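PDB 4FMH: VP1 from Merkel cell polyomavirus, which forms the pentamers that build the icosahedral capsid and binds sialylated glycans at a site required for infection. Local coordinates for the interface of chains A and B. Sequence-based numbering; all coordinates share one arbitrary frame. Chains: chain A/B, VP1.

Contact 1: the interface of chains A and B. Residues chain A 105-106, 228; chain B 70, 132, 134, 197, 200-201.
The ring of B:Tyr132 stands between two parts of chain A. B:Ile197 CG2, of chain B itself, lies over one face, offset toward the rim; on that side, beyond the rim, A:Ser105 CB is 3.6 Å from B:Tyr132 CZ. Towards the other side comes A:Phe228, whose CZ is 3.6 Å from B:Tyr132 CZ. The edge of B:Tyr132 meets B:Tyr70 CE1. B:Tyr70 carries B:Ile197 CG1 over the centre of one face and has B:Met134 CG and B:Trp200 O at its edge. This is a subunit junction in a pentamer of polyomavirus VP1, here the jelly-roll coat-protein part of a longer chain: strand 225-229 and the 3-10 helix 104-108 of chain A reach strands 131-138 and 200-202 of chain B.

A:Phe228 and B:Tyr132 side chains cross at about a right angle, and the far tip of the phenyl, CZ, does the touching, with B:Met134 CB beside it. B:Tyr132 points its CG away from its backbone N (chi1 -177°), which carries the phenol out to chain A.

A serine suits position 105 because its small hydroxyl fits between two backbone carbonyls. A:Ser105 OG hydrogen-bonds B:Ile197 O at 2.7 Å, nearly in line with the C=O, and B:Trp200 O at 2.8 Å, from above the carbonyl plane; its one hydrogen must be shared or alternate. B:Tyr70 OH donates to B:Trp200 O from the opposite face, at 2.7 Å, and is hydrogen-bonded to B:Tyr132 OH at 2.8 Å.

Contact 2: the interface of chains A and B. Residues chain A 105-106, 108, 111; chain B 197-198, 258.
The 3-10 helix 104-108 of chain A and the loop after it, which holds A:His111, meet the loop of chain B at B:Ile197 and B:Glu198 and strand 250-263 at B:Ile258. A:Ile108, the last residue of that helix, supplies the apolar part. Its CG1 lies 3.7 Å from B:Glu198 CB, so the aliphatic stem of the glutamate serves as a hydrophobic surface. One bond further out, A:Ile108 CD1 reaches B:Ile197 CG2 at 3.7 Å and B:Ile258 CD1 at 3.9 Å. The A:Ile108 side chain runs at about a right angle to those of B:Ile197 and B:Glu198. An isoleucine suits this place because its CG1-CD1 arm lies against the glutamate stem at CG1 and ends against both isoleucines at CD1.

The charged end of B:Glu198 goes past A:Ile108 to the imidazole of A:His111. Its chain is extended beyond CG (chi2 171°), which gives the carboxylate the length to reach the imidazole, and the two side chains approach from opposite directions. A:His111 NE2 donates to B:Glu198 OE1 at 2.5 Å, and OE1 accepts with its syn lone pair. The bond is bent, 143° at the hydrogen, and OE1 is tilted out of the imidazole plane, yet ring and carboxylate lie nearly parallel, 14° apart. B:Glu198 OE2 sits beside A:His111 CE1. The nearby carboxylate may favour a protonated imidazole.

Backbones are joined through water 1, 2.9 Å from A:Ser106 O and 2.8 Å from B:Glu198 O, linking two carbonyls that could not bond each other directly. The A:Ser105 bond to B:Ile197 O flanks this bridge. In the fold, the site lies on the pentamer wall between neighbouring jelly rolls, made of the short helix, loops and strand 250-263, in the half of the subunit away from the chain termini.

Contact 1: the interface of chains A and B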
loop_
_atom_site.group_PDB
_atom_site.type_symbol
_atom_site.label_atom_id
_atom_site.label_comp_id
_atom_site.label_asym_id
_atom_site.label_seq_id
_atom_site.Cartn_x
_atom_site.Cartn_y
_atom_site.Cartn_z
ATOM N N SER A 105 5.751 4.861 19.824
ATOM C CA SER A 105 5.863 3.574 20.525
ATOM C C SER A 105 4.883 3.405 21.704
ATOM O O SER A 105 4.561 2.283 22.087
ATOM C CB SER A 105 7.304 3.366 21.005
ATOM O OG SER A 105 7.606 4.244 22.079
ATOM N N SER A 106 4.418 4.514 22.270
ATOM C CA SER A 106 3.443 4.491 23.369
ATOM C C SER A 106 2.150 3.765 22.976
ATOM O O SER A 106 1.422 3.256 23.841
ATOM C CB SER A 106 3.116 5.915 23.822
ATOM O OG SER A 106 2.391 6.614 22.820
ATOM N N PHE A 228 8.946 6.530 11.644
ATOM C CA PHE A 228 9.863 7.464 12.285
ATOM C C PHE A 228 11.305 7.138 11.909
ATOM O O PHE A 228 11.726 5.979 11.962
ATOM C CB PHE A 228 9.671 7.506 13.820
ATOM C CG PHE A 228 9.700 6.152 14.496
ATOM C CD1 PHE A 228 8.563 5.341 14.521
ATOM C CD2 PHE A 228 10.852 5.707 15.141
ATOM C CE1 PHE A 228 8.579 4.088 15.150
ATOM C CE2 PHE A 228 10.886 4.463 15.777
ATOM C CZ PHE A 228 9.743 3.646 15.783
ATOM N N TYR B 70 13.280 -2.759 24.342
ATOM C CA TYR B 70 14.257 -2.694 23.264
ATOM C C TYR B 70 15.374 -3.707 23.455
ATOM O O TYR B 70 15.757 -4.026 24.589
ATOM C CB TYR B 70 14.847 -1.282 23.158
ATOM C CG TYR B 70 13.862 -0.269 22.615
ATOM C CD1 TYR B 70 13.610 -0.171 21.238
ATOM C CD2 TYR B 70 13.163 0.577 23.479
ATOM C CE1 TYR B 70 12.691 0.754 20.742
ATOM C CE2 TYR B 70 12.247 1.495 22.997
ATOM C CZ TYR B 70 12.011 1.584 21.632
ATOM O OH TYR B 70 11.091 2.510 21.173
ATOM N N TYR B 132 5.417 -3.502 15.799
ATOM C CA TYR B 132 6.344 -2.405 16.027
ATOM C C TYR B 132 7.717 -2.875 15.597
ATOM O O TYR B 132 8.226 -3.879 16.114
ATOM C CB TYR B 132 6.353 -1.996 17.506
ATOM C CG TYR B 132 7.237 -0.810 17.831
ATOM C CD1 TYR B 132 6.817 0.499 17.561
ATOM C CD2 TYR B 132 8.492 -0.994 18.415
ATOM C CE1 TYR B 132 7.632 1.599 17.857
ATOM C CE2 TYR B 132 9.317 0.096 18.713
ATOM C CZ TYR B 132 8.881 1.382 18.436
ATOM O OH TYR B 132 9.695 2.451 18.741
ATOM N N MET B 134 11.714 -1.483 14.573
ATOM C CA MET B 134 12.719 -0.435 14.528
ATOM C C MET B 134 14.106 -1.041 14.671
ATOM O O MET B 134 14.278 -2.095 15.286
ATOM C CB MET B 134 12.467 0.626 15.621
ATOM C CG MET B 134 12.885 0.246 17.041
ATOM S SD MET B 134 14.615 0.610 17.478
ATOM C CE MET B 134 14.624 2.394 17.422
ATOM N N ILE B 197 9.220 -0.450 25.440
ATOM C CA ILE B 197 8.810 0.177 24.202
ATOM C C ILE B 197 7.631 1.144 24.404
ATOM O O ILE B 197 7.619 2.238 23.821
ATOM C CB ILE B 197 8.495 -0.902 23.149
ATOM C CG1 ILE B 197 9.780 -1.681 22.806
ATOM C CG2 ILE B 197 7.837 -0.296 21.895
ATOM C CD1 ILE B 197 9.526 -3.060 22.177
ATOM N N TRP B 200 9.251 4.420 25.960
ATOM C CA TRP B 200 10.405 5.109 25.359
ATOM C C TRP B 200 10.408 5.030 23.840
ATOM O O TRP B 200 10.176 3.961 23.258
ATOM C CB TRP B 200 11.713 4.494 25.862
ATOM C CG TRP B 200 11.912 4.549 27.345
ATOM C CD1 TRP B 200 11.811 3.512 28.222
ATOM C CD2 TRP B 200 12.257 5.703 28.123
ATOM N NE1 TRP B 200 12.060 3.946 29.502
ATOM C CE2 TRP B 200 12.347 5.285 29.470
ATOM C CE3 TRP B 200 12.506 7.047 27.811
ATOM C CZ2 TRP B 200 12.676 6.165 30.513
ATOM C CZ3 TRP B 200 12.823 7.924 28.848
ATOM C CH2 TRP B 200 12.900 7.475 30.183
ATOM N N CYS B 201 10.694 6.162 23.204
ATOM C CA CYS B 201 10.850 6.221 21.760
ATOM C C CYS B 201 12.172 6.924 21.447
ATOM O O CYS B 201 12.715 7.608 22.320
ATOM C CB CYS B 201 9.669 6.962 21.131
ATOM S SG CYS B 201 9.539 8.714 21.581
#

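Contact 2: the interface of chains A and B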
loop_
_atom_site.group_PDB
_atom_site.type_symbol
_atom_site.label_atom_id
_atom_site.label_comp_id
_atom_site.label_asym_id
_atom_site.label_seq_id
_atom_site.Cartn_x
_atom_site.Cartn_y
_atom_site.Cartn_z
ATOM N N SER A 105 5.751 4.861 19.824
ATOM C CA SER A 105 5.863 3.574 20.525
ATOM C C SER A 105 4.883 3.405 21.704
ATOM O O SER A 105 4.561 2.283 22.087
ATOM C CB SER A 105 7.304 3.366 21.005
ATOM O OG SER A 105 7.606 4.244 22.079
ATOM N N SER A 106 4.418 4.514 22.270
ATOM C CA SER A 106 3.443 4.491 23.369
ATOM C C SER A 106 2.150 3.765 22.976
ATOM O O SER A 106 1.422 3.256 23.841
ATOM C CB SER A 106 3.116 5.915 23.822
ATOM O OG SER A 106 2.391 6.614 22.820
ATOM N N ILE A 108 1.710 0.961 21.437
ATOM C CA ILE A 108 1.666 -0.504 21.601
ATOM C C ILE A 108 0.926 -0.916 22.891
ATOM O O ILE A 108 0.644 -2.102 23.097
ATOM C CB ILE A 108 3.073 -1.177 21.580
ATOM C CG1 ILE A 108 3.832 -0.912 22.882
ATOM C CG2 ILE A 108 3.891 -0.749 20.361
ATOM C CD1 ILE A 108 4.809 -2.005 23.246
ATOM N N HIS A 111 -3.230 -2.310 27.342
ATOM C CA HIS A 111 -3.633 -2.647 28.705
ATOM C C HIS A 111 -3.940 -1.404 29.540
ATOM O O HIS A 111 -3.732 -1.406 30.749
ATOM C CB HIS A 111 -2.559 -3.505 29.384
ATOM C CG HIS A 111 -1.197 -2.883 29.371
ATOM N ND1 HIS A 111 -0.781 -1.981 30.327
ATOM C CD2 HIS A 111 -0.163 -3.020 28.508
ATOM C CE1 HIS A 111 0.451 -1.592 30.056
ATOM N NE2 HIS A 111 0.850 -2.208 28.957
ATOM N N ILE B 197 9.220 -0.450 25.440
ATOM C CA ILE B 197 8.810 0.177 24.202
ATOM C C ILE B 197 7.631 1.144 24.404
ATOM O O ILE B 197 7.619 2.238 23.821
ATOM C CB ILE B 197 8.495 -0.902 23.149
ATOM C CG1 ILE B 197 9.780 -1.681 22.806
ATOM C CG2 ILE B 197 7.837 -0.296 21.895
ATOM C CD1 ILE B 197 9.526 -3.060 22.177
ATOM N N GLU B 198 6.662 0.764 25.244
ATOM C CA GLU B 198 5.475 1.601 25.462
ATOM C C GLU B 198 5.779 2.871 26.270
ATOM O O GLU B 198 4.919 3.740 26.430
ATOM C CB GLU B 198 4.336 0.799 26.113
ATOM C CG GLU B 198 4.477 0.596 27.636
ATOM C CD GLU B 198 3.216 -0.009 28.253
ATOM O OE1 GLU B 198 2.702 -1.000 27.694
ATOM O OE2 GLU B 198 2.743 0.502 29.292
ATOM N N ILE B 258 8.125 -6.406 17.342
ATOM C CA ILE B 258 6.859 -7.010 17.764
ATOM C C ILE B 258 6.093 -7.388 16.500
ATOM O O ILE B 258 5.898 -6.547 15.618
ATOM C CB ILE B 258 6.033 -6.052 18.644
ATOM C CG1 ILE B 258 6.804 -5.732 19.931
ATOM C CG2 ILE B 258 4.651 -6.662 18.960
ATOM C CD1 ILE B 258 6.271 -4.521 20.721
HETATM O O HOH W 1 2.123 3.757 26.626
#

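Contact 1 and contact 2 are neighbouring stretches of one subunit junction, the centres of their C-alpha atoms about 6 Å apart. They share A:Ser105, A:Ser106 and B:Ile197, so the short helix 104-108 of chain A and the loop holding B:Ile197 take part in both. Contact 1 extends from the shared residues toward strands 131-138 and 225-229, contact 2 toward A:His111 and strand 250-263. The junction is not an exact two-fold, in keeping with a ring of five copies, in which each VP1 meets its two neighbours with different surfaces.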